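Local coordinates for malonyl CoA-acyl carrier protein transacylase (Mycobacterium tuberculosis, PDB 2QC3) that transfers the malonyl group from coenzyme A to the acyl carrier protein, supplying malonyl-ACP for fatty acid biosynthesis, at residues A122-T127 / A200-G205; A102-A107 / A235-T240. All coordinates share one frame; numbering follows the deposited sequence.

Contact 1. Residues A122-T127 / A200-G205; sequences AKACAT and APALDG
Pro201 meets Ala124 where the chain curls in helical conformation ahead of helix 203-211, and no hydrogen bond joins the two segments. The imino-acid ring presents its CG corner, which presses on the methyl of Ala124, with Pro201 CG 3.5 Å from Ala124 CB, rather tight for two carbons. The same corner is also within 3.8 Å of Ala124 CA, so it sits against the bond linking the two. Thr127, further along the chain, brings OG1 to 3.8 Å from Pro201 CG, the two side chains set obliquely. With chi1 at 67°, this hydroxyl turns back on Ala124, where Thr127 OG1 donates to Ala124 O at 2.8 Å. That bond lies in the carbonyl plane, on a lone pair, with a C=O...donor angle of 140°. The same oxygen takes the amide of Thr127 too, and the hydroxyl's rotation is thereby fixed. Next along the chain, Ala202 offers its methyl more loosely, its CB 4.1 Å from Ala124 CB; its side chain is about 11 Å from that of His195, an active-site residue by similarity. The contact joins the C-terminal part of helix 107-125 to the lead-in of helix 203-211: here the chain leaves for strands 130-136 to 184-187 of the mixed sheet, the smaller subdomain of FabD-type transacylases, and returns, while Cys125 packs on Ala191 and Phe194 after strand 184-187.

Contact 2. Residues A102-A107 / A235-T240; sequences AGVIAA and AAAMDT
Val104 and Ile105 meet Ala237 and Met238 through aliphatic branches and a thioether, and none of these four side chains has a flat group to offer a face or an edge. A ring does come in from helix 94-101: Tyr99 touches Val104, Ile105 and Met238, and its OH is hydrogen-bonded to Ala237 O, tying helix 234-243 to the same helix whose end precedes the loop. That end is a Schellman motif, with Gly103 at positive phi in the C-prime position, Gly103 N bonded to Ala100 O and Val104 N to Tyr99 O. The reversal brings the next two side chains round to face helix 234-243. Val104 extends CG1 anti to its backbone N (chi1 174°), and this methyl touches the sulfur of Met238, SD lying 4.0 Å from Val104 CG1. Ala237 is a looser neighbour, its CB 4.5 Å from the same Val104 CG1. The first bond of Met238 points neither at the loop nor away from it; bends at chi2 (-51°) and chi3 (-76°) bring the thioether nearer. Around this buried patch, Thr215 touches Met238, Pro218 and Leu222 touch Val104, and Ile96 touches Ile105. Both methyls meet the sulfur from the loop side, Ile105 CG2 also lying 4.0 Å from Met238 SD, and that Ile105 methyl continues along the thioether to Met238 CE at 4.1 Å.

In the fold
Contact 1 lies near the surface, about 18 Å from the centre of the chain to its own centre, with half of its touching residues exposed; contact 2 is fully buried. Helix 107-125 relates them: contact 2 packs the loop leading into it on helix 234-243, and contact 1 packs its far part on the lead-in to helix 203-211. Neither has a hydrogen bond across it, but contact 1 sets a proline ring against an alanine methyl and a threonine hydroxyl, and one methyl against another, whereas contact 2 lays branched methyls against a thioether. Contact 1 closes the loop containing strands 130-136 to 184-187 and lies inside that closed by contact 2.

Contact 1. Residues A122-T127 / A200-G205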
ATOM      1  N   ALA A 122       1.919   9.712 -11.685  1.00 25.74           N
ATOM      2  CA  ALA A 122       1.325   9.611 -13.020  1.00 25.48           C
ATOM      3  C   ALA A 122       2.194  10.449 -13.959  1.00 26.23           C
ATOM      4  O   ALA A 122       2.571  10.010 -15.043  1.00 26.28           O
ATOM      5  CB  ALA A 122      -0.103  10.148 -12.998  1.00 24.23           C
ATOM      6  N   LYS A 123       2.515  11.657 -13.509  1.00 27.10           N
ATOM      7  CA  LYS A 123       3.354  12.589 -14.253  1.00 27.84           C
ATOM      8  C   LYS A 123       4.705  11.948 -14.562  1.00 27.15           C
ATOM      9  O   LYS A 123       5.199  12.013 -15.690  1.00 25.70           O
ATOM     10  CB  LYS A 123       3.577  13.840 -13.410  1.00 32.43           C
ATOM     11  CG  LYS A 123       3.401  15.156 -14.128  1.00 34.83           C
ATOM     12  CD  LYS A 123       3.458  16.288 -13.116  1.00 38.75           C
ATOM     13  CE  LYS A 123       3.221  17.638 -13.762  1.00 41.34           C
ATOM     14  NZ  LYS A 123       3.404  18.758 -12.798  1.00 43.51           N
ATOM     15  N   ALA A 124       5.299  11.325 -13.547  1.00 25.33           N
ATOM     16  CA  ALA A 124       6.596  10.683 -13.694  1.00 25.93           C
ATOM     17  C   ALA A 124       6.584   9.529 -14.694  1.00 24.04           C
ATOM     18  O   ALA A 124       7.569   9.303 -15.388  1.00 24.72           O
ATOM     19  CB  ALA A 124       7.103  10.199 -12.324  1.00 22.79           C
ATOM     20  N   CYS A 125       5.474   8.802 -14.763  1.00 24.47           N
ATOM     21  CA  CYS A 125       5.350   7.673 -15.680  1.00 25.03           C
ATOM     22  C   CYS A 125       5.445   8.121 -17.133  1.00 25.15           C
ATOM     23  O   CYS A 125       5.688   7.321 -18.033  1.00 24.51           O
ATOM     24  CB  CYS A 125       4.014   6.959 -15.465  1.00 25.87           C
ATOM     25  SG  CYS A 125       3.867   6.157 -13.868  1.00 28.30           S
ATOM     26  N   ALA A 126       5.256   9.410 -17.351  1.00 25.56           N
ATOM     27  CA  ALA A 126       5.307   9.974 -18.689  1.00 26.61           C
ATOM     28  C   ALA A 126       6.722  10.353 -19.128  1.00 25.96           C
ATOM     29  O   ALA A 126       6.990  10.501 -20.325  1.00 27.98           O
ATOM     30  CB  ALA A 126       4.411  11.186 -18.741  1.00 25.86           C
ATOM     31  N   THR A 127       7.636  10.493 -18.175  1.00 24.93           N
ATOM     32  CA  THR A 127       8.994  10.898 -18.522  1.00 24.09           C
ATOM     33  C   THR A 127       9.856   9.764 -19.057  1.00 24.90           C
ATOM     34  O   THR A 127      10.925  10.008 -19.608  1.00 22.86           O
ATOM     35  CB  THR A 127       9.709  11.567 -17.321  1.00 24.74           C
ATOM     36  OG1 THR A 127       9.933  10.604 -16.284  1.00 27.39           O
ATOM     37  CG2 THR A 127       8.855  12.711 -16.774  1.00 23.24           C
ATOM     38  N   ALA A 200      11.491   9.454  -9.611  1.00 22.06           N
ATOM     39  CA  ALA A 200      12.194  10.630  -9.096  1.00 24.39           C
ATOM     40  C   ALA A 200      11.533  11.976  -9.377  1.00 24.67           C
ATOM     41  O   ALA A 200      11.499  12.836  -8.506  1.00 24.61           O
ATOM     42  CB  ALA A 200      13.636  10.651  -9.608  1.00 27.13           C
ATOM     43  N   PRO A 201      11.007  12.182 -10.595  1.00 27.39           N
ATOM     44  CA  PRO A 201      10.376  13.478 -10.863  1.00 28.28           C
ATOM     45  C   PRO A 201       9.126  13.759 -10.029  1.00 29.83           C
ATOM     46  O   PRO A 201       8.651  14.895  -9.969  1.00 31.29           O
ATOM     47  CB  PRO A 201      10.108  13.438 -12.371  1.00 28.12           C
ATOM     48  CG  PRO A 201      10.044  11.976 -12.690  1.00 29.61           C
ATOM     49  CD  PRO A 201      11.101  11.367 -11.819  1.00 27.69           C
ATOM     50  N   ALA A 202       8.606  12.733  -9.365  1.00 28.33           N
ATOM     51  CA  ALA A 202       7.422  12.903  -8.525  1.00 28.30           C
ATOM     52  C   ALA A 202       7.791  13.336  -7.104  1.00 28.11           C
ATOM     53  O   ALA A 202       6.931  13.779  -6.345  1.00 26.64           O
ATOM     54  CB  ALA A 202       6.620  11.598  -8.479  1.00 26.21           C
ATOM     55  N   LEU A 203       9.071  13.214  -6.753  1.00 29.57           N
ATOM     56  CA  LEU A 203       9.546  13.574  -5.414  1.00 31.48           C
ATOM     57  C   LEU A 203       9.246  14.998  -4.963  1.00 32.02           C
ATOM     58  O   LEU A 203       8.754  15.207  -3.859  1.00 33.17           O
ATOM     59  CB  LEU A 203      11.054  13.335  -5.293  1.00 31.67           C
ATOM     60  CG  LEU A 203      11.525  11.915  -4.985  1.00 32.14           C
ATOM     61  CD1 LEU A 203      13.046  11.846  -4.993  1.00 32.38           C
ATOM     62  CD2 LEU A 203      10.969  11.492  -3.638  1.00 33.29           C
ATOM     63  N   ASP A 204       9.554  15.973  -5.811  1.00 32.47           N
ATOM     64  CA  ASP A 204       9.335  17.377  -5.475  1.00 33.09           C
ATOM     65  C   ASP A 204       7.929  17.678  -4.990  1.00 31.11           C
ATOM     66  O   ASP A 204       7.740  18.240  -3.912  1.00 31.54           O
ATOM     67  CB  ASP A 204       9.660  18.268  -6.678  1.00 34.80           C
ATOM     68  CG  ASP A 204      11.147  18.490  -6.849  1.00 37.87           C
ATOM     69  OD1 ASP A 204      11.541  19.193  -7.799  1.00 41.99           O
ATOM     70  OD2 ASP A 204      11.926  17.965  -6.027  1.00 40.35           O
ATOM     71  N   GLY A 205       6.943  17.307  -5.797  1.00 30.46           N
ATOM     72  CA  GLY A 205       5.566  17.555  -5.436  1.00 28.21           C
ATOM     73  C   GLY A 205       5.143  16.760  -4.220  1.00 28.23           C
ATOM     74  O   GLY A 205       4.479  17.284  -3.324  1.00 27.87           O
TER

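Contact 2. Residues A102-A107 / A235-T240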
ATOM      1  N   ALA A 102      -1.868   4.555  12.393  1.00 22.90           N
ATOM      2  CA  ALA A 102      -0.931   4.680  13.504  1.00 23.08           C
ATOM      3  C   ALA A 102      -0.876   6.088  14.095  1.00 23.27           C
ATOM      4  O   ALA A 102       0.006   6.387  14.902  1.00 24.19           O
ATOM      5  CB  ALA A 102       0.465   4.246  13.059  1.00 21.82           C
ATOM      6  N   GLY A 103      -1.800   6.951  13.677  1.00 22.80           N
ATOM      7  CA  GLY A 103      -1.870   8.301  14.213  1.00 23.12           C
ATOM      8  C   GLY A 103      -0.830   9.333  13.809  1.00 24.79           C
ATOM      9  O   GLY A 103      -0.727  10.384  14.440  1.00 24.48           O
ATOM     10  N   VAL A 104      -0.068   9.067  12.755  1.00 24.37           N
ATOM     11  CA  VAL A 104       0.944  10.021  12.327  1.00 23.77           C
ATOM     12  C   VAL A 104       0.321  11.188  11.572  1.00 23.51           C
ATOM     13  O   VAL A 104       0.774  12.324  11.695  1.00 24.06           O
ATOM     14  CB  VAL A 104       2.004   9.329  11.448  1.00 22.78           C
ATOM     15  CG1 VAL A 104       2.973  10.354  10.873  1.00 23.07           C
ATOM     16  CG2 VAL A 104       2.762   8.312  12.285  1.00 22.06           C
ATOM     17  N   ILE A 105      -0.724  10.903  10.798  1.00 24.22           N
ATOM     18  CA  ILE A 105      -1.407  11.928  10.016  1.00 24.07           C
ATOM     19  C   ILE A 105      -2.922  11.749  10.064  1.00 25.40           C
ATOM     20  O   ILE A 105      -3.417  10.637  10.252  1.00 24.97           O
ATOM     21  CB  ILE A 105      -0.963  11.886   8.529  1.00 25.04           C
ATOM     22  CG1 ILE A 105      -1.171  10.478   7.964  1.00 26.08           C
ATOM     23  CG2 ILE A 105       0.497  12.310   8.399  1.00 23.53           C
ATOM     24  CD1 ILE A 105      -0.753  10.327   6.502  1.00 24.06           C
ATOM     25  N   ALA A 106      -3.653  12.849   9.886  1.00 25.26           N
ATOM     26  CA  ALA A 106      -5.116  12.820   9.890  1.00 26.57           C
ATOM     27  C   ALA A 106      -5.607  12.131   8.623  1.00 26.09           C
ATOM     28  O   ALA A 106      -4.928  12.160   7.599  1.00 25.68           O
ATOM     29  CB  ALA A 106      -5.673  14.248   9.963  1.00 25.91           C
ATOM     30  N   ALA A 107      -6.790  11.518   8.693  1.00 25.31           N
ATOM     31  CA  ALA A 107      -7.361  10.807   7.552  1.00 26.47           C
ATOM     32  C   ALA A 107      -7.571  11.693   6.323  1.00 26.99           C
ATOM     33  O   ALA A 107      -7.282  11.283   5.197  1.00 25.55           O
ATOM     34  CB  ALA A 107      -8.688  10.150   7.947  1.00 24.44           C
ATOM     35  N   ALA A 235       8.803  12.889  12.186  1.00 25.55           N
ATOM     36  CA  ALA A 235       9.782  13.291  11.186  1.00 26.06           C
ATOM     37  C   ALA A 235      10.400  12.093  10.475  1.00 26.95           C
ATOM     38  O   ALA A 235      10.501  12.078   9.248  1.00 25.40           O
ATOM     39  CB  ALA A 235      10.876  14.141  11.831  1.00 25.82           C
ATOM     40  N   ALA A 236      10.824  11.096  11.244  1.00 27.48           N
ATOM     41  CA  ALA A 236      11.433   9.912  10.650  1.00 26.72           C
ATOM     42  C   ALA A 236      10.437   9.228   9.728  1.00 26.10           C
ATOM     43  O   ALA A 236      10.770   8.849   8.608  1.00 27.72           O
ATOM     44  CB  ALA A 236      11.896   8.946  11.739  1.00 27.23           C
ATOM     45  N   ALA A 237       9.207   9.072  10.201  1.00 25.60           N
ATOM     46  CA  ALA A 237       8.169   8.427   9.407  1.00 23.21           C
ATOM     47  C   ALA A 237       7.898   9.172   8.098  1.00 24.71           C
ATOM     48  O   ALA A 237       7.861   8.563   7.027  1.00 26.34           O
ATOM     49  CB  ALA A 237       6.883   8.329  10.215  1.00 24.63           C
ATOM     50  N   MET A 238       7.719  10.488   8.171  1.00 22.55           N
ATOM     51  CA  MET A 238       7.429  11.250   6.958  1.00 24.05           C
ATOM     52  C   MET A 238       8.591  11.276   5.975  1.00 23.78           C
ATOM     53  O   MET A 238       8.383  11.122   4.771  1.00 23.86           O
ATOM     54  CB  MET A 238       6.995  12.677   7.308  1.00 23.06           C
ATOM     55  CG  MET A 238       5.715  12.730   8.127  1.00 23.14           C
ATOM     56  SD  MET A 238       4.366  11.757   7.398  1.00 24.10           S
ATOM     57  CE  MET A 238       3.860  12.854   6.043  1.00 24.00           C
ATOM     58  N   ASP A 239       9.808  11.463   6.482  1.00 23.63           N
ATOM     59  CA  ASP A 239      10.986  11.483   5.618  1.00 24.91           C
ATOM     60  C   ASP A 239      11.113  10.143   4.897  1.00 23.12           C
ATOM     61  O   ASP A 239      11.437  10.088   3.716  1.00 23.71           O
ATOM     62  CB  ASP A 239      12.261  11.743   6.435  1.00 25.98           C
ATOM     63  CG  ASP A 239      12.356  13.175   6.931  1.00 29.80           C
ATOM     64  OD1 ASP A 239      11.620  14.036   6.409  1.00 30.01           O
ATOM     65  OD2 ASP A 239      13.177  13.443   7.834  1.00 29.68           O
ATOM     66  N   THR A 240      10.857   9.062   5.621  1.00 22.26           N
ATOM     67  CA  THR A 240      10.937   7.734   5.038  1.00 21.91           C
ATOM     68  C   THR A 240       9.832   7.523   4.009  1.00 22.10           C
ATOM     69  O   THR A 240      10.064   6.917   2.959  1.00 24.06           O
ATOM     70  CB  THR A 240      10.851   6.657   6.130  1.00 23.26           C
ATOM     71  OG1 THR A 240      11.992   6.777   6.985  1.00 22.39           O
ATOM     72  CG2 THR A 240      10.815   5.260   5.524  1.00 19.62           C
TER